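Long-range contacts in quinoline 2-oxidoreductase large subunit (Pseudomonas putida, PDB 1T3Q), which probably oxidises quinoline at carbon 2 as the molybdenum-bearing subunit of a hydroxylase of the xanthine dehydrogenase family: residues B[187-195]-B[766-774]; B[317-328]-B[356-367]. All blocks are in the same frame, centred on the assembly; numbering follows the deposited sequence.

Contact 1: residues B[187-195]-B[766-774]; sequences VRGQFSCGR and VVIETVPIT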
loop_
_atom_site.group_PDB
_atom_site.type_symbol
_atom_site.label_atom_id
_atom_site.label_comp_id
_atom_site.label_asym_id
_atom_site.label_seq_id
_atom_site.Cartn_x
_atom_site.Cartn_y
_atom_site.Cartn_z
ATOM N N VAL B 187 0.151 56.358 -23.555
ATOM C CA VAL B 187 -1.031 55.513 -23.441
ATOM C C VAL B 187 -1.037 55.072 -21.992
ATOM O O VAL B 187 0.015 54.754 -21.431
ATOM C CB VAL B 187 -0.983 54.260 -24.355
ATOM C CG1 VAL B 187 -1.166 54.676 -25.806
ATOM C CG2 VAL B 187 0.324 53.501 -24.160
ATOM N N ARG B 188 -2.215 55.069 -21.379
ATOM C CA ARG B 188 -2.333 54.679 -19.984
ATOM C C ARG B 188 -3.599 53.868 -19.777
ATOM O O ARG B 188 -4.555 53.974 -20.544
ATOM C CB ARG B 188 -2.379 55.923 -19.089
ATOM C CG ARG B 188 -1.417 57.017 -19.530
ATOM C CD ARG B 188 -1.347 58.191 -18.557
ATOM N NE ARG B 188 -0.259 58.036 -17.595
ATOM C CZ ARG B 188 0.493 59.038 -17.148
ATOM N NH1 ARG B 188 0.278 60.277 -17.573
ATOM N NH2 ARG B 188 1.471 58.799 -16.284
ATOM N N GLY B 189 -3.595 53.053 -18.736
ATOM C CA GLY B 189 -4.761 52.253 -18.445
ATOM C C GLY B 189 -4.801 51.838 -16.994
ATOM O O GLY B 189 -3.766 51.712 -16.332
ATOM N N GLN B 190 -6.011 51.651 -16.491
ATOM C CA GLN B 190 -6.193 51.199 -15.127
ATOM C C GLN B 190 -6.766 49.797 -15.286
ATOM O O GLN B 190 -7.982 49.594 -15.305
ATOM C CB GLN B 190 -7.147 52.131 -14.383
ATOM C CG GLN B 190 -6.660 53.577 -14.387
ATOM C CD GLN B 190 -7.462 54.472 -13.468
ATOM O OE1 GLN B 190 -8.692 54.487 -13.516
ATOM N NE2 GLN B 190 -6.767 55.234 -12.628
ATOM N N PHE B 191 -5.861 48.836 -15.442
ATOM C CA PHE B 191 -6.237 47.446 -15.638
ATOM C C PHE B 191 -6.613 46.755 -14.341
ATOM O O PHE B 191 -6.079 47.057 -13.276
ATOM C CB PHE B 191 -5.090 46.704 -16.323
ATOM C CG PHE B 191 -4.819 47.181 -17.727
ATOM C CD1 PHE B 191 -5.454 46.587 -18.810
ATOM C CD2 PHE B 191 -3.956 48.247 -17.959
ATOM C CE1 PHE B 191 -5.236 47.045 -20.109
ATOM C CE2 PHE B 191 -3.727 48.718 -19.254
ATOM C CZ PHE B 191 -4.370 48.114 -20.334
ATOM N N SER B 192 -7.547 45.820 -14.438
ATOM C CA SER B 192 -7.989 45.085 -13.273
ATOM C C SER B 192 -8.406 43.677 -13.660
ATOM O O SER B 192 -9.056 43.477 -14.683
ATOM C CB SER B 192 -9.166 45.805 -12.616
ATOM O OG SER B 192 -9.658 45.052 -11.522
ATOM N N CYS B 193 -8.007 42.705 -12.852
ATOM C CA CYS B 193 -8.376 41.317 -13.087
ATOM C C CYS B 193 -9.122 40.853 -11.852
ATOM O O CYS B 193 -8.724 41.163 -10.729
ATOM C CB CYS B 193 -7.139 40.439 -13.280
ATOM S SG CYS B 193 -6.046 40.953 -14.625
ATOM N N GLY B 194 -10.208 40.116 -12.052
ATOM C CA GLY B 194 -10.952 39.620 -10.914
ATOM C C GLY B 194 -10.311 38.338 -10.422
ATOM O O GLY B 194 -9.382 37.823 -11.043
ATOM N N ARG B 195 -10.788 37.820 -9.299
ATOM C CA ARG B 195 -10.251 36.572 -8.789
ATOM C C ARG B 195 -10.755 35.450 -9.688
ATOM O O ARG B 195 -11.819 35.565 -10.305
ATOM C CB ARG B 195 -10.744 36.302 -7.362
ATOM C CG ARG B 195 -10.050 37.134 -6.302
ATOM C CD ARG B 195 -10.517 36.799 -4.888
ATOM N NE ARG B 195 -9.670 37.497 -3.921
ATOM C CZ ARG B 195 -9.134 36.935 -2.845
ATOM N NH1 ARG B 195 -9.359 35.657 -2.576
ATOM N NH2 ARG B 195 -8.339 37.648 -2.051
ATOM N N VAL B 766 -13.431 52.919 -27.786
ATOM C CA VAL B 766 -13.728 52.309 -26.501
ATOM C C VAL B 766 -12.627 51.319 -26.135
ATOM O O VAL B 766 -12.037 50.688 -27.007
ATOM C CB VAL B 766 -15.080 51.549 -26.551
ATOM C CG1 VAL B 766 -15.202 50.607 -25.367
ATOM C CG2 VAL B 766 -16.225 52.540 -26.552
ATOM N N VAL B 767 -12.346 51.198 -24.843
ATOM C CA VAL B 767 -11.344 50.255 -24.372
ATOM C C VAL B 767 -11.964 49.447 -23.244
ATOM O O VAL B 767 -12.942 49.872 -22.632
ATOM C CB VAL B 767 -10.074 50.955 -23.823
ATOM C CG1 VAL B 767 -9.477 51.865 -24.878
ATOM C CG2 VAL B 767 -10.404 51.726 -22.552
ATOM N N ILE B 768 -11.401 48.272 -22.991
ATOM C CA ILE B 768 -11.861 47.412 -21.914
ATOM C C ILE B 768 -10.597 46.940 -21.217
ATOM O O ILE B 768 -9.760 46.248 -21.806
ATOM C CB ILE B 768 -12.677 46.219 -22.442
ATOM C CG1 ILE B 768 -14.008 46.729 -23.006
ATOM C CG2 ILE B 768 -12.908 45.211 -21.326
ATOM C CD1 ILE B 768 -14.960 45.633 -23.469
ATOM N N GLU B 769 -10.455 47.331 -19.958
ATOM C CA GLU B 769 -9.259 46.996 -19.211
ATOM C C GLU B 769 -9.489 46.099 -18.007
ATOM O O GLU B 769 -8.590 45.895 -17.187
ATOM C CB GLU B 769 -8.556 48.306 -18.819
ATOM C CG GLU B 769 -8.099 49.098 -20.057
ATOM C CD GLU B 769 -7.734 50.546 -19.764
ATOM O OE1 GLU B 769 -7.162 51.209 -20.659
ATOM O OE2 GLU B 769 -8.026 51.026 -18.648
ATOM N N THR B 770 -10.690 45.539 -17.914
ATOM C CA THR B 770 -11.024 44.642 -16.814
ATOM C C THR B 770 -11.393 43.255 -17.336
ATOM O O THR B 770 -12.122 43.139 -18.319
ATOM C CB THR B 770 -12.230 45.170 -16.008
ATOM O OG1 THR B 770 -11.936 46.475 -15.500
ATOM C CG2 THR B 770 -12.541 44.243 -14.847
ATOM N N VAL B 771 -10.866 42.210 -16.702
ATOM C CA VAL B 771 -11.229 40.848 -17.081
ATOM C C VAL B 771 -11.976 40.251 -15.889
ATOM O O VAL B 771 -11.718 40.613 -14.737
ATOM C CB VAL B 771 -10.002 39.954 -17.416
ATOM C CG1 VAL B 771 -9.310 40.471 -18.674
ATOM C CG2 VAL B 771 -9.039 39.903 -16.241
ATOM N N PRO B 772 -12.918 39.332 -16.148
ATOM C CA PRO B 772 -13.295 38.841 -17.478
ATOM C C PRO B 772 -14.094 39.867 -18.280
ATOM O O PRO B 772 -14.807 40.694 -17.714
ATOM C CB PRO B 772 -14.117 37.601 -17.155
ATOM C CG PRO B 772 -14.851 38.034 -15.914
ATOM C CD PRO B 772 -13.752 38.709 -15.102
ATOM N N ILE B 773 -13.964 39.811 -19.601
ATOM C CA ILE B 773 -14.692 40.712 -20.483
ATOM C C ILE B 773 -16.014 40.026 -20.795
ATOM O O ILE B 773 -16.109 39.199 -21.704
ATOM C CB ILE B 773 -13.909 40.955 -21.777
ATOM C CG1 ILE B 773 -12.541 41.555 -21.432
ATOM C CG2 ILE B 773 -14.700 41.869 -22.699
ATOM C CD1 ILE B 773 -11.612 41.732 -22.622
ATOM N N THR B 774 -17.024 40.376 -20.010
ATOM C CA THR B 774 -18.357 39.802 -20.112
ATOM C C THR B 774 -19.268 40.624 -21.016
ATOM O O THR B 774 -18.932 41.741 -21.393
ATOM C CB THR B 774 -18.992 39.758 -18.721
ATOM O OG1 THR B 774 -19.149 41.102 -18.245
ATOM C CG2 THR B 774 -18.097 39.004 -17.744
HETATM O O HOH W 1 -7.785 53.747 -20.614
HETATM O O HOH W 2 -10.236 48.363 -14.852
#
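Glu769 OE1 is gripped by two groups where the segment 766-774 meets the strand 187-193. It accepts a hydrogen bond from a water, 2.6 Å away, that also donates to Arg188 O, and it forms a salt bridge with Arg388 of helix 375-393. The other oxygen is held as well: the backbone N of Gln190 donates to Glu769 OE2 over 3.0 Å, from above the carboxylate plane, 52° out of it. Glu769 has CG anti to its carbonyl carbon (chi1 -63°) and an extended chain beyond, which carries the acid along the strand past Phe191 to the backbone of Gly189 and Gln190. Its CG rests over one face of the Phe191 ring, 3.9 Å from the centroid and displaced toward the rim, a CH-pi contact. With an alanine here, Arg388 would probably lose this counter-charge, Gln190 N its acceptor and the Phe191 ring part of its cover. Gly189 has no side chain, and a beta carbon there would collide with Glu769 OE1.

Further along, Ser192 N donates to Glu769 O at 2.9 Å, and Ser192 O receives a hydrogen bond from Val771 N at 3.0 Å, nearly in line with the carbonyl. Gly194 N then reaches Val771 O, 3.1 Å away. Beside this ladder, Val771 CG2 lies 3.6 Å from Cys193 CB, on the side where helix 744-761 covers Val771. On the other side of the sheet, with Ser192 and Thr770, a water joins Thr770 OG1 to Gln190 O. Just past the pairing, the peptide bond before Pro772 is cis. Ser192 with Thr770 and Cys193 with Val771 thus form two successive parallel bridges, by which the two-residue strand 770-771, near the C terminus, is added to a mixed beta-sheet.

Contact 2: residues B[317-328]-B[356-367]; sequences NRSITDGGAYNN and ESIAVATNKCPI. With SO4 (sulfate ion), chain K.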
loop_
_atom_site.group_PDB
_atom_site.type_symbol
_atom_site.label_atom_id
_atom_site.label_comp_id
_atom_site.label_asym_id
_atom_site.label_seq_id
_atom_site.Cartn_x
_atom_site.Cartn_y
_atom_site.Cartn_z
ATOM N N ASN B 317 4.190 51.583 -13.545
ATOM C CA ASN B 317 3.177 50.623 -13.119
ATOM C C ASN B 317 3.011 50.541 -11.616
ATOM O O ASN B 317 3.961 50.269 -10.884
ATOM C CB ASN B 317 3.483 49.218 -13.646
ATOM C CG ASN B 317 2.317 48.249 -13.435
ATOM O OD1 ASN B 317 2.499 47.130 -12.955
ATOM N ND2 ASN B 317 1.118 48.679 -13.804
ATOM N N ARG B 318 1.789 50.787 -11.168
ATOM C CA ARG B 318 1.436 50.707 -9.755
ATOM C C ARG B 318 0.581 49.445 -9.700
ATOM O O ARG B 318 -0.528 49.414 -10.234
ATOM C CB ARG B 318 0.623 51.935 -9.348
ATOM C CG ARG B 318 0.019 51.891 -7.951
ATOM C CD ARG B 318 -0.779 53.168 -7.705
ATOM N NE ARG B 318 -1.662 53.086 -6.544
ATOM C CZ ARG B 318 -1.251 53.104 -5.282
ATOM N NH1 ARG B 318 0.041 53.205 -5.000
ATOM N NH2 ARG B 318 -2.137 53.020 -4.300
ATOM N N SER B 319 1.116 48.402 -9.083
ATOM C CA SER B 319 0.424 47.124 -9.004
ATOM C C SER B 319 -0.041 46.808 -7.587
ATOM O O SER B 319 0.749 46.837 -6.647
ATOM C CB SER B 319 1.360 46.021 -9.509
ATOM O OG SER B 319 0.700 44.772 -9.603
ATOM N N ILE B 320 -1.326 46.497 -7.439
ATOM C CA ILE B 320 -1.882 46.176 -6.129
ATOM C C ILE B 320 -2.589 44.827 -6.177
ATOM O O ILE B 320 -3.366 44.557 -7.092
ATOM C CB ILE B 320 -2.897 47.240 -5.672
ATOM C CG1 ILE B 320 -2.288 48.638 -5.806
ATOM C CG2 ILE B 320 -3.293 46.982 -4.220
ATOM C CD1 ILE B 320 -3.293 49.762 -5.643
ATOM N N THR B 321 -2.316 43.990 -5.182
ATOM C CA THR B 321 -2.900 42.658 -5.096
ATOM C C THR B 321 -3.894 42.531 -3.948
ATOM O O THR B 321 -3.625 42.982 -2.829
ATOM C CB THR B 321 -1.795 41.588 -4.885
ATOM O OG1 THR B 321 -0.949 41.530 -6.040
ATOM C CG2 THR B 321 -2.406 40.215 -4.640
ATOM N N ASP B 322 -5.047 41.930 -4.235
ATOM C CA ASP B 322 -6.058 41.679 -3.209
ATOM C C ASP B 322 -5.589 40.335 -2.660
ATOM O O ASP B 322 -5.857 39.287 -3.252
ATOM C CB ASP B 322 -7.446 41.542 -3.841
ATOM C CG ASP B 322 -8.539 41.351 -2.805
ATOM O OD1 ASP B 322 -8.416 40.418 -1.985
ATOM O OD2 ASP B 322 -9.518 42.129 -2.812
ATOM N N GLY B 323 -4.885 40.367 -1.531
ATOM C CA GLY B 323 -4.318 39.147 -0.981
ATOM C C GLY B 323 -5.114 38.228 -0.079
ATOM O O GLY B 323 -4.662 37.122 0.219
ATOM N N GLY B 324 -6.287 38.650 0.360
ATOM C CA GLY B 324 -7.047 37.788 1.241
ATOM C C GLY B 324 -6.577 37.971 2.670
ATOM O O GLY B 324 -5.709 38.806 2.947
ATOM N N ALA B 325 -7.132 37.163 3.568
ATOM C CA ALA B 325 -6.851 37.241 4.998
ATOM C C ALA B 325 -5.472 36.831 5.488
ATOM O O ALA B 325 -5.013 37.344 6.510
ATOM C CB ALA B 325 -7.910 36.449 5.764
ATOM N N TYR B 326 -4.823 35.907 4.783
ATOM C CA TYR B 326 -3.502 35.423 5.184
ATOM C C TYR B 326 -2.595 35.240 3.973
ATOM O O TYR B 326 -3.025 35.384 2.825
ATOM C CB TYR B 326 -3.617 34.055 5.867
ATOM C CG TYR B 326 -4.639 33.964 6.980
ATOM C CD1 TYR B 326 -4.353 34.442 8.260
ATOM C CD2 TYR B 326 -5.891 33.390 6.753
ATOM C CE1 TYR B 326 -5.290 34.347 9.290
ATOM C CE2 TYR B 326 -6.837 33.293 7.776
ATOM C CZ TYR B 326 -6.527 33.774 9.043
ATOM O OH TYR B 326 -7.457 33.677 10.057
ATOM N N ASN B 327 -1.336 34.913 4.248
ATOM C CA ASN B 327 -0.373 34.635 3.198
ATOM C C ASN B 327 -0.443 33.128 3.013
ATOM O O ASN B 327 -0.384 32.384 3.990
ATOM C CB ASN B 327 1.057 34.981 3.627
ATOM C CG ASN B 327 1.336 36.465 3.620
ATOM O OD1 ASN B 327 1.555 37.068 4.671
ATOM N ND2 ASN B 327 1.344 37.061 2.437
ATOM N N ASN B 328 -0.585 32.675 1.774
ATOM C CA ASN B 328 -0.605 31.245 1.511
ATOM C C ASN B 328 0.837 30.784 1.697
ATOM O O ASN B 328 1.766 31.585 1.592
ATOM C CB ASN B 328 -1.010 30.969 0.060
ATOM C CG ASN B 328 0.016 31.494 -0.932
ATOM O OD1 ASN B 328 -0.162 32.555 -1.531
ATOM N ND2 ASN B 328 1.109 30.760 -1.089
ATOM N N GLU B 356 5.793 49.964 -8.428
ATOM C CA GLU B 356 5.624 49.637 -7.028
ATOM C C GLU B 356 4.638 48.483 -6.939
ATOM O O GLU B 356 3.652 48.436 -7.681
ATOM C CB GLU B 356 5.076 50.829 -6.245
ATOM C CG GLU B 356 5.083 50.600 -4.735
ATOM C CD GLU B 356 4.500 51.768 -3.953
ATOM O OE1 GLU B 356 4.727 51.836 -2.726
ATOM O OE2 GLU B 356 3.812 52.614 -4.557
ATOM N N SER B 357 4.922 47.563 -6.029
ATOM C CA SER B 357 4.085 46.401 -5.798
ATOM C C SER B 357 3.492 46.505 -4.396
ATOM O O SER B 357 4.226 46.664 -3.423
ATOM C CB SER B 357 4.929 45.130 -5.904
ATOM O OG SER B 357 4.164 43.990 -5.560
ATOM N N ILE B 358 2.168 46.414 -4.298
ATOM C CA ILE B 358 1.486 46.492 -3.007
ATOM C C ILE B 358 0.560 45.290 -2.824
ATOM O O ILE B 358 -0.273 45.004 -3.688
ATOM C CB ILE B 358 0.615 47.767 -2.902
ATOM C CG1 ILE B 358 1.454 49.011 -3.209
ATOM C CG2 ILE B 358 0.014 47.873 -1.500
ATOM C CD1 ILE B 358 0.624 50.266 -3.385
ATOM N N ALA B 359 0.708 44.592 -1.702
ATOM C CA ALA B 359 -0.134 43.440 -1.390
ATOM C C ALA B 359 -0.921 43.814 -0.141
ATOM O O ALA B 359 -0.331 44.140 0.888
ATOM C CB ALA B 359 0.727 42.207 -1.119
ATOM N N VAL B 360 -2.246 43.783 -0.227
ATOM C CA VAL B 360 -3.069 44.129 0.925
ATOM C C VAL B 360 -3.953 42.987 1.384
ATOM O O VAL B 360 -4.464 42.204 0.576
ATOM C CB VAL B 360 -3.974 45.348 0.642
ATOM C CG1 VAL B 360 -3.118 46.562 0.338
ATOM C CG2 VAL B 360 -4.923 45.047 -0.524
ATOM N N ALA B 361 -4.125 42.900 2.697
ATOM C CA ALA B 361 -4.963 41.872 3.284
ATOM C C ALA B 361 -6.420 42.298 3.190
ATOM O O ALA B 361 -6.754 43.470 3.386
ATOM C CB ALA B 361 -4.569 41.648 4.739
ATOM N N THR B 362 -7.285 41.341 2.870
ATOM C CA THR B 362 -8.714 41.584 2.763
ATOM C C THR B 362 -9.378 40.386 3.425
ATOM O O THR B 362 -8.743 39.349 3.612
ATOM C CB THR B 362 -9.175 41.659 1.291
ATOM O OG1 THR B 362 -8.848 40.434 0.629
ATOM C CG2 THR B 362 -8.493 42.813 0.568
ATOM N N ASN B 363 -10.645 40.519 3.792
ATOM C CA ASN B 363 -11.329 39.406 4.427
ATOM C C ASN B 363 -11.926 38.464 3.383
ATOM O O ASN B 363 -13.139 38.380 3.207
ATOM C CB ASN B 363 -12.392 39.927 5.395
ATOM C CG ASN B 363 -11.773 40.572 6.627
ATOM O OD1 ASN B 363 -11.872 41.782 6.828
ATOM N ND2 ASN B 363 -11.110 39.764 7.445
ATOM N N LYS B 364 -11.031 37.765 2.691
ATOM C CA LYS B 364 -11.387 36.807 1.649
ATOM C C LYS B 364 -10.410 35.659 1.805
ATOM O O LYS B 364 -9.454 35.758 2.576
ATOM C CB LYS B 364 -11.210 37.443 0.273
ATOM C CG LYS B 364 -12.030 38.701 0.068
ATOM C CD LYS B 364 -11.696 39.376 -1.253
ATOM C CE LYS B 364 -12.475 40.677 -1.397
ATOM N NZ LYS B 364 -12.224 41.355 -2.688
ATOM N N CYS B 365 -10.623 34.558 1.096
ATOM C CA CYS B 365 -9.675 33.473 1.248
ATOM C C CYS B 365 -8.350 33.977 0.678
ATOM O O CYS B 365 -8.321 34.851 -0.196
ATOM C CB CYS B 365 -10.145 32.217 0.516
ATOM S SG CYS B 365 -9.901 32.286 -1.237
ATOM N N PRO B 366 -7.233 33.461 1.193
ATOM C CA PRO B 366 -5.935 33.909 0.689
ATOM C C PRO B 366 -5.734 33.751 -0.809
ATOM O O PRO B 366 -6.200 32.787 -1.424
ATOM C CB PRO B 366 -4.928 33.093 1.510
ATOM C CG PRO B 366 -5.735 31.983 2.116
ATOM C CD PRO B 366 -7.076 32.578 2.358
ATOM N N ILE B 367 -5.058 34.730 -1.392
ATOM C CA ILE B 367 -4.747 34.691 -2.808
ATOM C C ILE B 367 -3.650 33.638 -2.896
ATOM O O ILE B 367 -2.899 33.439 -1.944
ATOM C CB ILE B 367 -4.229 36.066 -3.301
ATOM C CG1 ILE B 367 -4.475 36.203 -4.803
ATOM C CG2 ILE B 367 -2.752 36.231 -2.976
ATOM C CD1 ILE B 367 -5.946 36.325 -5.169
HETATM S S SO4 K . -0.970 54.494 -1.088
HETATM O O1 SO4 K . 0.123 55.486 -1.045
HETATM O O2 SO4 K . -2.252 55.181 -1.343
HETATM O O3 SO4 K . -0.714 53.532 -2.170
HETATM O O4 SO4 K . -1.040 53.778 0.200
HETATM O O HOH W 3 2.424 53.405 -6.357
HETATM O O HOH W 4 -2.046 34.759 0.293
#
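A beta-alpha-beta unit, strand 312-322, helix 337-342 and strand 352-360, brings 317-322 beside 356-360 in parallel, their axes 4.6 Å apart at closest approach. Successive backbone bonds lace the pair, from Glu356 N to Asn317 O through to Gly323 N on Val360 O at 2.8 Å. On the face of Ile320 and Ile358, these two side chains lie side by side. Arg318, extended from CG to NE, turns the edge of its guanidinium to a sulfate, probably from the crystallisation liquor, NH2 to O3 2.6 Å; its NH1 makes a long salt bridge to Glu356 OE2 (3.8 Å). Arg168 binds both Glu356 and this sulfate.

Asp322, which pairs with Val360, has CG opposite its own N (chi1 -177°). Its OD1 accepts a hydrogen bond from Thr362 OG1 (2.6 Å), on the syn side but tilted out of the carboxylate plane, whereas Lys364 NZ meets OD2 at 2.8 Å from above that plane in a salt bridge. Gly324, at a positive phi (84°), packs where a beta carbon would strike Cys365 O and Pro366 CA. Ala325 N donates to Lys364 O at 2.9 Å. The parallel neighbours of the beta-alpha-beta crossover thus continue into two loops joined by backbone hydrogen bonds.

Overall arrangement
Following the chain from the N terminus, strand 185-193 supplies the first half of contact 1, and the partner segment 766-774, near the C terminus, begins 571 positions after the end of 187-195. Contact 2 closes a much shorter loop, with 27 residues between 317-328 and 356-367, and lies wholly within the large one. Both belong to one mixed sheet: strand 770-771 pairs with 185-193, which runs antiparallel to 298-306; that strand pairs with 312-322, and 312-322 in turn with 352-360. The contact centres are 18 Å apart, yet they touch where Arg195, just past the first strand, forms a salt bridge with Asp322 and probably hydrogen-bonds Cys365 O.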